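Local coordinates for glycoside hydrolase family 16 protein (Bacteroides ovatus, PDB 7KR6), which probably hydrolyses O-glycosyl bonds in mixed-linkage beta-glucans, acting as an endo-glucanase of glycoside hydrolase family 16, at residues A[99-104]-A[232-237]; A[110-115]-A[267-272]; A[147-152]-A[242-247]; A[169-174]-A[223-228]. The protein carries 1 engineered substitution. All coordinates share one frame; numbering follows the deposited sequence.

How the contacts relate
Two kinds of contact build this beta-sandwich, and their chemistry follows their place in it. Contacts 1 and 2 are antiparallel strand pairings rich in backbone hydrogen bonds; they touch across the core, where Ile234 and Phe236 of contact 1 pack on Ile112, Ala114, Val269 and Ile271 of contact 2. Contact 1 is buried, whereas contact 2 is partly buried and reaches the chain terminus. Contacts 3 and 4 set loops against the ends of neighbouring strands, 144-150 and 164-171. They rely on aromatic rings and van der Waals packing rather than direct hydrogen bonds between segments. Both are largely buried; contact 3 lies close to the bound glycan, whereas contact 4, farther from the chain's centre, reaches it through His170.

Contact 1 of 4, residues A[99-104]-A[232-237]; sequences INSKGK and FYILFN
Lys102 lies across the face of the Tyr233 ring, and its chain can be followed atom by atom over the phenol. CB sits almost on the ring normal, 3.6 Å from the Tyr233 centroid and only 3° off that normal, a CH-pi contact. With CG anti to the backbone N (chi1 -170°), the chain runs on over the ring, CG lying 3.5 Å from Tyr233 CE2. CD then passes 3.8 Å from Tyr233 OH. CE drifts off, still 4.1 Å from Tyr233 CE2, before a bend at the last torsion takes NZ to a salt bridge with Asp136. The aliphatic part thus lies on the aromatic face while the charge is paired beyond it.

An Asx turn fixes the start of this chain: Lys102 N donates to Asn100 OD1 at 2.9 Å, on a lone pair in the plane of the amide. Before the turn, Ile99 and Phe236 form an antiparallel hydrogen-bonded pair, Ile99 N reaching Phe236 O at 3.0 Å. At Ser101 the ladder is breaking up. Ser101 N still donates to Ile234 O over 3.0 Å, but bent to 137° at the hydrogen, and the hydroxyl replaces a carbonyl by accepting from Ile234 N, Ser101 OG to Ile234 N 3.0 Å. The same OG also bonds to Lys105 O.

Strand 232-240 is flanked by strand 93-107 on one edge and strand 125-133 on the other. Ile234 and Phe236 face the opposing layer of the sandwich, meeting strands 112-117 and 261-271, whereas Leu235 lies on the glycan side beside Trp130.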
# COMPACT_ATOMS: atom_id res chain seq x y z
N ILE A 99 11.78 -3.22 20.67
CA ILE A 99 13.23 -2.98 20.89
C ILE A 99 13.87 -2.49 19.60
O ILE A 99 13.43 -2.83 18.48
CB ILE A 99 13.92 -4.24 21.41
CG1 ILE A 99 14.01 -5.32 20.34
CG2 ILE A 99 13.28 -4.72 22.69
CD1 ILE A 99 14.72 -6.60 20.76
N ASN A 100 15.04 -1.87 19.76
CA ASN A 100 15.87 -1.51 18.62
C ASN A 100 17.35 -1.63 18.99
O ASN A 100 17.65 -1.56 20.19
CB ASN A 100 15.55 -0.09 18.15
CG ASN A 100 15.97 1.00 19.12
OD1 ASN A 100 17.16 1.33 19.18
ND2 ASN A 100 15.04 1.54 19.91
N SER A 101 18.21 -1.61 18.00
CA SER A 101 19.67 -1.64 18.16
C SER A 101 20.32 -0.33 17.71
O SER A 101 21.56 -0.36 17.44
CB SER A 101 20.25 -2.87 17.50
OG SER A 101 20.20 -2.81 16.08
N LYS A 102 19.59 0.78 17.69
CA LYS A 102 20.14 2.09 17.24
C LYS A 102 21.34 2.47 18.11
O LYS A 102 21.24 2.39 19.38
CB LYS A 102 19.12 3.21 17.35
CG LYS A 102 19.52 4.51 16.68
CD LYS A 102 18.46 5.53 16.80
CE LYS A 102 18.71 6.74 15.92
NZ LYS A 102 20.04 7.28 16.21
N GLY A 103 22.41 2.87 17.43
CA GLY A 103 23.62 3.32 18.16
C GLY A 103 24.40 2.15 18.77
O GLY A 103 25.40 2.44 19.49
N LYS A 104 23.97 0.90 18.59
CA LYS A 104 24.58 -0.30 19.23
C LYS A 104 24.96 -1.36 18.20
O LYS A 104 26.03 -2.00 18.32
CB LYS A 104 23.66 -0.85 20.33
CG LYS A 104 23.32 0.12 21.45
CD LYS A 104 22.41 -0.46 22.54
CE LYS A 104 22.18 0.51 23.70
NZ LYS A 104 21.22 -0.02 24.68
N PHE A 232 22.17 0.44 8.77
CA PHE A 232 20.80 0.35 9.34
C PHE A 232 20.87 -0.47 10.61
O PHE A 232 21.61 -1.46 10.63
CB PHE A 232 19.86 -0.30 8.31
CG PHE A 232 19.20 0.62 7.32
CD1 PHE A 232 19.95 1.38 6.43
CD2 PHE A 232 17.82 0.71 7.23
CE1 PHE A 232 19.33 2.20 5.49
CE2 PHE A 232 17.22 1.56 6.31
CZ PHE A 232 17.96 2.27 5.41
N TYR A 233 20.08 -0.11 11.61
CA TYR A 233 19.85 -0.92 12.83
C TYR A 233 18.51 -1.66 12.75
O TYR A 233 17.73 -1.48 11.80
CB TYR A 233 19.88 -0.00 14.04
CG TYR A 233 18.81 1.05 14.12
CD1 TYR A 233 17.56 0.79 14.69
CD2 TYR A 233 19.01 2.32 13.63
CE1 TYR A 233 16.59 1.77 14.82
CE2 TYR A 233 18.05 3.30 13.75
CZ TYR A 233 16.81 3.03 14.32
OH TYR A 233 15.87 3.99 14.45
N ILE A 234 18.32 -2.51 13.74
CA ILE A 234 17.25 -3.55 13.73
C ILE A 234 16.19 -3.19 14.73
O ILE A 234 16.51 -2.69 15.84
CB ILE A 234 17.86 -4.94 14.00
CG1 ILE A 234 18.98 -5.28 13.04
CG2 ILE A 234 16.79 -6.02 13.99
CD1 ILE A 234 19.96 -6.34 13.55
N LEU A 235 14.94 -3.46 14.37
CA LEU A 235 13.80 -3.32 15.28
C LEU A 235 12.92 -4.55 15.22
O LEU A 235 12.83 -5.20 14.16
CB LEU A 235 12.92 -2.11 14.97
CG LEU A 235 13.63 -0.76 14.91
CD1 LEU A 235 13.95 -0.39 13.48
CD2 LEU A 235 12.78 0.29 15.55
N PHE A 236 12.32 -4.85 16.39
CA PHE A 236 11.21 -5.83 16.52
C PHE A 236 10.12 -5.19 17.37
O PHE A 236 10.41 -4.54 18.38
CB PHE A 236 11.63 -7.13 17.22
CG PHE A 236 12.67 -7.96 16.51
CD1 PHE A 236 12.35 -8.87 15.51
CD2 PHE A 236 13.99 -7.86 16.91
CE1 PHE A 236 13.34 -9.66 14.93
CE2 PHE A 236 14.98 -8.59 16.28
CZ PHE A 236 14.65 -9.50 15.30
N ASN A 237 8.86 -5.43 17.01
CA ASN A 237 7.76 -4.88 17.86
C ASN A 237 6.50 -5.67 17.62
O ASN A 237 6.39 -6.35 16.56
CB ASN A 237 7.46 -3.41 17.58
CG ASN A 237 6.85 -3.22 16.21
OD1 ASN A 237 7.51 -3.47 15.18
ND2 ASN A 237 5.53 -3.05 16.18

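Contact 2 of 4, residues A[110-115]-A[267-272]; sequences RKIEAS and DWVKIL
Glu113 and Lys270 form a hydrogen-bonded pair at the middle of an antiparallel ladder in one layer of the family 16 beta-jelly-roll sandwich. Their backbones exchange two nearly straight bonds, Lys270 N to Glu113 O at 2.8 Å being the shorter. The side chains run alongside each other in the same direction, and the closest approach is Glu113 OE1 to Lys270 CE, 3.3 Å; the ammonium itself stays beyond salt-bridge distance. On the same face, the Trp268 indole lies over the neighbouring strand. Its CG, placed between the backbone N and the carbonyl carbon (chi1 53°), lets the five-membered ring cover Ser115 CB, 3.7 Å from its centroid, while Glu113 CB lies at the edge of the indole.

The other face is apolar. Ile112 crosses Val269, Ile112 CD1 to Val269 CG2 4.0 Å, and Ala114 also lies against Val269; this face turns to the sandwich interior, where Phe129 and Met131 meet Ile112.

Farther out, Ser200 on strand 197-203 bonds Glu113 OE2, which also forms a salt bridge with Lys111 NZ, its hydrogen bond weak. The chain terminus is held at the far end: Arg110 NH2 approaches Leu272 OXT at 2.7 Å from the guanidinium edge, a salt bridge whose hydrogen bond is weak because it is bent. At the opposite end a single water lies 2.7 Å from Ser115 OG and donates to Asp267 OD2.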
# COMPACT_ATOMS: atom_id res chain seq x y z
N ARG A 110 24.66 -6.72 4.11
CA ARG A 110 24.82 -8.10 4.60
C ARG A 110 23.43 -8.73 4.66
O ARG A 110 22.45 -7.98 4.74
CB ARG A 110 25.40 -8.17 6.01
CG ARG A 110 26.76 -7.51 6.17
CD ARG A 110 27.84 -8.18 5.38
NE ARG A 110 29.10 -7.65 5.88
CZ ARG A 110 29.93 -8.26 6.73
NH1 ARG A 110 31.04 -7.65 7.10
NH2 ARG A 110 29.67 -9.47 7.19
N LYS A 111 23.41 -10.04 4.63
CA LYS A 111 22.15 -10.80 4.86
C LYS A 111 21.81 -10.78 6.34
O LYS A 111 22.70 -11.07 7.18
CB LYS A 111 22.34 -12.22 4.37
CG LYS A 111 21.07 -13.06 4.40
CD LYS A 111 21.25 -14.48 3.92
CE LYS A 111 19.92 -15.09 3.58
NZ LYS A 111 20.06 -16.51 3.22
N ILE A 112 20.55 -10.47 6.69
CA ILE A 112 20.08 -10.56 8.08
C ILE A 112 18.93 -11.58 8.10
O ILE A 112 18.15 -11.64 7.10
CB ILE A 112 19.68 -9.21 8.68
CG1 ILE A 112 19.20 -9.39 10.13
CG2 ILE A 112 18.69 -8.51 7.78
CD1 ILE A 112 18.93 -8.12 10.86
N GLU A 113 18.92 -12.43 9.12
CA GLU A 113 17.88 -13.45 9.29
C GLU A 113 17.44 -13.48 10.75
O GLU A 113 18.26 -13.26 11.67
CB GLU A 113 18.39 -14.85 8.94
CG GLU A 113 18.88 -14.96 7.53
CD GLU A 113 19.11 -16.38 7.09
OE1 GLU A 113 19.93 -17.05 7.75
OE2 GLU A 113 18.47 -16.81 6.12
N ALA A 114 16.16 -13.74 10.97
CA ALA A 114 15.62 -13.96 12.31
C ALA A 114 14.60 -15.10 12.25
O ALA A 114 13.89 -15.21 11.25
CB ALA A 114 15.02 -12.73 12.88
N SER A 115 14.54 -15.85 13.34
CA SER A 115 13.59 -16.97 13.54
C SER A 115 12.51 -16.49 14.52
O SER A 115 12.83 -16.11 15.68
CB SER A 115 14.29 -18.21 14.03
OG SER A 115 13.38 -19.27 14.28
N ASP A 267 13.65 -16.31 18.40
CA ASP A 267 14.61 -17.34 18.93
C ASP A 267 16.02 -16.82 18.73
O ASP A 267 16.89 -17.08 19.60
CB ASP A 267 14.46 -18.65 18.19
CG ASP A 267 15.17 -19.83 18.83
OD1 ASP A 267 15.73 -19.63 19.93
OD2 ASP A 267 15.14 -20.91 18.24
N TRP A 268 16.25 -16.12 17.64
CA TRP A 268 17.62 -15.67 17.27
C TRP A 268 17.52 -14.68 16.12
O TRP A 268 16.52 -14.66 15.39
CB TRP A 268 18.57 -16.83 16.93
CG TRP A 268 18.11 -17.81 15.90
CD1 TRP A 268 17.63 -19.08 16.15
CD2 TRP A 268 18.10 -17.67 14.48
NE1 TRP A 268 17.35 -19.71 14.98
CE2 TRP A 268 17.65 -18.88 13.94
CE3 TRP A 268 18.47 -16.64 13.60
CZ2 TRP A 268 17.49 -19.10 12.57
CZ3 TRP A 268 18.31 -16.85 12.25
CH2 TRP A 268 17.82 -18.05 11.74
N VAL A 269 18.53 -13.84 16.03
CA VAL A 269 18.74 -12.96 14.86
C VAL A 269 20.23 -13.03 14.54
O VAL A 269 21.05 -13.13 15.47
CB VAL A 269 18.21 -11.53 15.10
CG1 VAL A 269 18.76 -10.87 16.35
CG2 VAL A 269 18.40 -10.64 13.87
N LYS A 270 20.55 -13.06 13.27
CA LYS A 270 21.97 -13.09 12.87
C LYS A 270 22.21 -12.24 11.63
O LYS A 270 21.34 -12.13 10.75
CB LYS A 270 22.45 -14.54 12.75
CG LYS A 270 21.87 -15.33 11.61
CD LYS A 270 22.37 -16.76 11.60
CE LYS A 270 21.75 -17.59 10.50
NZ LYS A 270 21.76 -19.03 10.84
N ILE A 271 23.43 -11.72 11.54
CA ILE A 271 23.91 -10.97 10.36
C ILE A 271 25.07 -11.78 9.79
O ILE A 271 26.01 -12.09 10.56
CB ILE A 271 24.33 -9.54 10.73
CG1 ILE A 271 23.27 -8.83 11.57
CG2 ILE A 271 24.66 -8.77 9.46
CD1 ILE A 271 23.66 -7.47 12.11
N LEU A 272 25.01 -12.11 8.51
CA LEU A 272 26.07 -12.95 7.89
C LEU A 272 27.06 -11.98 7.24
O LEU A 272 27.13 -11.91 6.02
CB LEU A 272 25.45 -13.90 6.87
CG LEU A 272 24.37 -14.84 7.38
CD1 LEU A 272 24.10 -15.93 6.36
CD2 LEU A 272 24.75 -15.48 8.70
OXT LEU A 272 27.76 -11.25 7.93
O HOH W 1 13.99 -21.37 15.83

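Contact 3 of 4, residues A[147-152]-A[242-247]; sequences IMAMGE and GAFTGI. Engineered in segment 147-152: Ala149 (natural residue Glu).
Phe244 and Glu152 meet because in both residues CG stands anti to the backbone N: chi1 is 178° in Phe244, which sends its ring out toward strand 144-150, and -161° in Glu152. Glu152 then bends at chi2 (-94°), and its side chain crosses the ring at about a right angle. Glu152 CB lies over one face, toward the rim, 3.5 Å from Phe244 CZ, a CH-pi contact. Glu152 CG passes on to 3.6 Å from Phe244 O, and a water donating to both Glu152 OE1 and Phe244 O joins the two residues again. The other carboxylate oxygen, Glu152 OE2, has Ser154 and Gln164 as its hydrogen-bond partners.

At the edge of the ring lies Met150 O, 3.7 Å from Phe244 CE2. Strand 144-150 carries the family 16 E-x-D-x-x-E signature, whose final glutamate is replaced here by the engineered Ala149, and has a classic beta bulge at Ile147 and Met148. Ala149 CB reaches Phe244 CZ at 4.0 Å, and the bound fluoroglucose is about 5 Å from the alanine side chain. Trp126, which lines the glycan pocket, stacks with Phe244.

Thr245 holds the 3-10 turn in shape. Thr245 OG1 donates to Gly242 O at 2.7 Å. It also accepts from Ile247 N at 3.0 Å, and this second bond makes an ST turn, while Thr245 CA makes a C-H...O contact with Gly151 O, 3.5 Å away.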
# COMPACT_ATOMS: atom_id res chain seq x y z
N ILE A 147 10.91 -5.62 6.75
CA ILE A 147 11.27 -6.94 6.19
C ILE A 147 9.99 -7.80 6.17
O ILE A 147 9.65 -8.39 5.14
CB ILE A 147 12.39 -7.63 6.98
CG1 ILE A 147 13.70 -6.83 6.93
CG2 ILE A 147 12.60 -9.05 6.47
CD1 ILE A 147 14.73 -7.31 7.89
N MET A 148 9.31 -7.81 7.30
CA MET A 148 8.05 -8.56 7.42
C MET A 148 7.15 -7.79 8.37
O MET A 148 7.59 -7.34 9.41
CB MET A 148 8.34 -9.97 7.95
CG MET A 148 7.12 -10.84 8.35
SD MET A 148 6.36 -10.44 9.94
CE MET A 148 7.60 -11.04 11.10
N ALA A 149 5.88 -7.71 8.01
CA ALA A 149 4.79 -7.34 8.90
C ALA A 149 3.61 -8.23 8.57
O ALA A 149 3.44 -8.59 7.40
CB ALA A 149 4.42 -5.91 8.74
N MET A 150 2.85 -8.60 9.58
CA MET A 150 1.53 -9.25 9.35
C MET A 150 0.48 -8.44 10.08
O MET A 150 0.79 -7.57 10.92
CB MET A 150 1.54 -10.70 9.84
CG MET A 150 2.55 -11.52 9.10
SD MET A 150 2.43 -13.29 9.33
CE MET A 150 1.11 -13.65 8.17
N GLY A 151 -0.79 -8.68 9.75
CA GLY A 151 -1.88 -7.99 10.45
C GLY A 151 -2.61 -7.00 9.56
O GLY A 151 -3.49 -6.27 10.08
N GLU A 152 -2.27 -6.85 8.28
CA GLU A 152 -2.84 -5.76 7.44
C GLU A 152 -4.36 -5.90 7.30
O GLU A 152 -4.84 -7.05 7.25
CB GLU A 152 -2.17 -5.75 6.07
CG GLU A 152 -2.33 -4.44 5.30
CD GLU A 152 -3.52 -4.42 4.35
OE1 GLU A 152 -4.07 -3.35 4.12
OE2 GLU A 152 -3.96 -5.50 3.93
N GLY A 242 -3.70 0.31 14.91
CA GLY A 242 -2.98 1.18 13.99
C GLY A 242 -3.61 1.16 12.61
O GLY A 242 -4.26 0.17 12.22
N ALA A 243 -3.33 2.19 11.83
CA ALA A 243 -3.94 2.38 10.50
C ALA A 243 -3.71 1.16 9.60
O ALA A 243 -4.63 0.78 8.88
CB ALA A 243 -3.41 3.59 9.82
N PHE A 244 -2.53 0.56 9.66
CA PHE A 244 -2.18 -0.64 8.87
C PHE A 244 -3.21 -1.74 9.05
O PHE A 244 -3.52 -2.44 8.06
CB PHE A 244 -0.79 -1.06 9.29
CG PHE A 244 -0.27 -2.30 8.63
CD1 PHE A 244 0.29 -2.24 7.36
CD2 PHE A 244 -0.27 -3.48 9.33
CE1 PHE A 244 0.84 -3.38 6.78
CE2 PHE A 244 0.31 -4.61 8.76
CZ PHE A 244 0.85 -4.55 7.49
N THR A 245 -3.71 -1.89 10.26
CA THR A 245 -4.63 -3.01 10.62
C THR A 245 -6.09 -2.61 10.30
O THR A 245 -6.94 -3.51 10.28
CB THR A 245 -4.54 -3.36 12.09
OG1 THR A 245 -5.17 -2.33 12.87
CG2 THR A 245 -3.14 -3.59 12.60
N GLY A 246 -6.31 -1.33 10.07
CA GLY A 246 -7.63 -0.71 9.92
C GLY A 246 -8.40 -0.60 11.22
O GLY A 246 -9.56 -0.11 11.15
N ILE A 247 -7.78 -0.88 12.36
CA ILE A 247 -8.42 -0.76 13.69
C ILE A 247 -7.70 0.30 14.49
O ILE A 247 -6.51 0.06 14.87
CB ILE A 247 -8.36 -2.11 14.39
CG1 ILE A 247 -9.20 -3.14 13.64
CG2 ILE A 247 -8.75 -1.96 15.84
CD1 ILE A 247 -8.84 -4.56 13.98
O HOH W 2 -3.66 -1.21 5.41

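Contact 4 of 4, residues A[169-174]-A[223-228]; sequences IHYGPS and SSNTYF. With G2F (2-deoxy-2-fluoro-alpha-D-glucopyranose), chain C.
The outer end of strand 164-171, which brings His170 into the glycan pocket of this family 16 jelly roll, is backed by a loop that places Asn225, Tyr227 and Phe228 against Ile169, Tyr171 and Gly172. The amide of Asn225 comes over the face of the Tyr171 ring: ND2 stands 3.3 Å above the plane, over its centre, with the amide turned 72° against the ring. An Asx turn steadies that amide, Asn225 OD1 accepting from Tyr227 N over 3.3 Å. At its far end Tyr171 OH accepts a hydrogen bond from Gln181 NE2, and Tyr183 of the second subunit packs on Tyr171.

Tyr227 covers the backbone after the strand. Gly172 N lies 3.6 Å above the centre of its ring, and Tyr227 OH lies 3.2 Å from Pro173 N, which has no hydrogen to share, so this is packing only.

Phe228 packs against the strand. With CG anti to its own carbonyl carbon (chi1 -61°), the ring is directed at Ile169, and Phe228 CZ meets Ile169 CB at 3.7 Å. The ring edge also faces His170 O, 3.6 Å from Phe228 CZ, and Tyr171 CD1, 3.8 Å from Phe228 CE2. The Tyr171 and Phe228 rings are steeply inclined, their planes 81° apart.

His170 points from this packed strand the other way, into the pocket. ND1 is hydrogen-bonded to His178 NE2, and the fluorine F2 of the fluoroglucose hovers over the middle of the imidazole, 3.3 Å from His170 NE2.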
# COMPACT_ATOMS: atom_id res chain seq x y z
N ILE A 169 9.36 -0.46 1.78
CA ILE A 169 10.44 0.51 2.05
C ILE A 169 9.80 1.89 2.12
O ILE A 169 8.89 2.22 1.33
CB ILE A 169 11.64 0.43 1.06
CG1 ILE A 169 11.22 0.52 -0.41
CG2 ILE A 169 12.48 -0.81 1.32
CD1 ILE A 169 12.40 0.63 -1.37
N HIS A 170 10.31 2.72 3.02
CA HIS A 170 9.90 4.12 3.20
C HIS A 170 11.15 5.01 3.15
O HIS A 170 12.17 4.62 3.71
CB HIS A 170 9.19 4.32 4.52
CG HIS A 170 7.99 3.47 4.73
ND1 HIS A 170 6.71 4.01 4.75
CD2 HIS A 170 7.87 2.16 4.98
CE1 HIS A 170 5.86 3.04 5.01
NE2 HIS A 170 6.54 1.89 5.17
N TYR A 171 11.04 6.16 2.53
CA TYR A 171 12.20 7.04 2.29
C TYR A 171 11.68 8.41 1.88
O TYR A 171 10.47 8.66 1.88
CB TYR A 171 13.11 6.34 1.27
CG TYR A 171 12.45 5.97 -0.02
CD1 TYR A 171 11.76 4.78 -0.14
CD2 TYR A 171 12.48 6.80 -1.14
CE1 TYR A 171 11.11 4.43 -1.31
CE2 TYR A 171 11.87 6.46 -2.34
CZ TYR A 171 11.17 5.26 -2.43
OH TYR A 171 10.56 4.91 -3.63
N GLY A 172 12.60 9.33 1.61
CA GLY A 172 12.26 10.72 1.23
C GLY A 172 12.77 11.68 2.28
O GLY A 172 13.07 11.28 3.39
N PRO A 173 12.98 12.96 1.88
CA PRO A 173 13.70 13.88 2.76
C PRO A 173 12.94 14.41 3.98
O PRO A 173 13.63 14.96 4.88
CB PRO A 173 14.10 15.02 1.81
CG PRO A 173 13.09 14.97 0.69
CD PRO A 173 12.75 13.49 0.54
N SER A 174 11.63 14.23 4.06
CA SER A 174 10.80 14.67 5.20
C SER A 174 9.48 13.91 5.18
O SER A 174 9.21 13.30 4.15
CB SER A 174 10.52 16.16 5.08
OG SER A 174 9.59 16.34 4.02
N SER A 223 18.96 0.36 -6.55
CA SER A 223 20.15 0.82 -7.31
C SER A 223 20.23 2.34 -7.32
O SER A 223 21.35 2.87 -7.11
CB SER A 223 20.18 0.24 -8.72
OG SER A 223 19.01 0.60 -9.42
N SER A 224 19.13 3.06 -7.53
CA SER A 224 19.17 4.55 -7.60
C SER A 224 18.43 5.18 -6.43
O SER A 224 18.04 6.38 -6.51
CB SER A 224 18.68 5.03 -8.93
OG SER A 224 17.28 4.85 -9.01
N ASN A 225 18.18 4.39 -5.37
CA ASN A 225 17.48 4.87 -4.16
C ASN A 225 18.52 5.19 -3.09
O ASN A 225 19.05 4.29 -2.49
CB ASN A 225 16.50 3.83 -3.63
CG ASN A 225 15.55 4.46 -2.65
OD1 ASN A 225 15.95 5.35 -1.90
ND2 ASN A 225 14.30 4.00 -2.66
N THR A 226 18.83 6.47 -2.91
CA THR A 226 19.96 6.92 -2.10
C THR A 226 19.76 6.61 -0.61
O THR A 226 20.77 6.70 0.10
CB THR A 226 20.20 8.42 -2.27
OG1 THR A 226 19.05 9.17 -1.88
CG2 THR A 226 20.66 8.76 -3.66
N TYR A 227 18.57 6.21 -0.17
CA TYR A 227 18.28 5.98 1.26
C TYR A 227 18.69 4.58 1.78
O TYR A 227 18.52 4.36 3.03
CB TYR A 227 16.80 6.25 1.50
CG TYR A 227 16.47 7.72 1.36
CD1 TYR A 227 16.16 8.28 0.13
CD2 TYR A 227 16.58 8.54 2.47
CE1 TYR A 227 15.91 9.64 0.02
CE2 TYR A 227 16.34 9.91 2.38
CZ TYR A 227 16.02 10.46 1.15
OH TYR A 227 15.80 11.80 1.05
N PHE A 228 19.23 3.68 0.93
CA PHE A 228 19.49 2.28 1.36
C PHE A 228 20.92 1.84 1.13
O PHE A 228 21.18 0.69 0.77
CB PHE A 228 18.45 1.39 0.67
CG PHE A 228 17.06 1.79 1.09
CD1 PHE A 228 16.56 1.40 2.33
CD2 PHE A 228 16.27 2.59 0.27
CE1 PHE A 228 15.30 1.83 2.74
CE2 PHE A 228 15.04 3.03 0.70
CZ PHE A 228 14.54 2.63 1.93
C1 G2F C . 7.50 0.86 8.62
C2 G2F C . 6.65 2.03 8.98
C3 G2F C . 6.63 2.27 10.48
C4 G2F C . 6.11 1.02 11.14
C5 G2F C . 7.09 -0.13 10.76
C6 G2F C . 6.84 -1.49 11.38
O3 G2F C . 5.84 3.41 10.79
O4 G2F C . 6.04 1.26 12.59
O5 G2F C . 7.17 -0.34 9.33
O6 G2F C . 5.43 -1.87 11.17
F2 G2F C . 7.07 3.16 8.22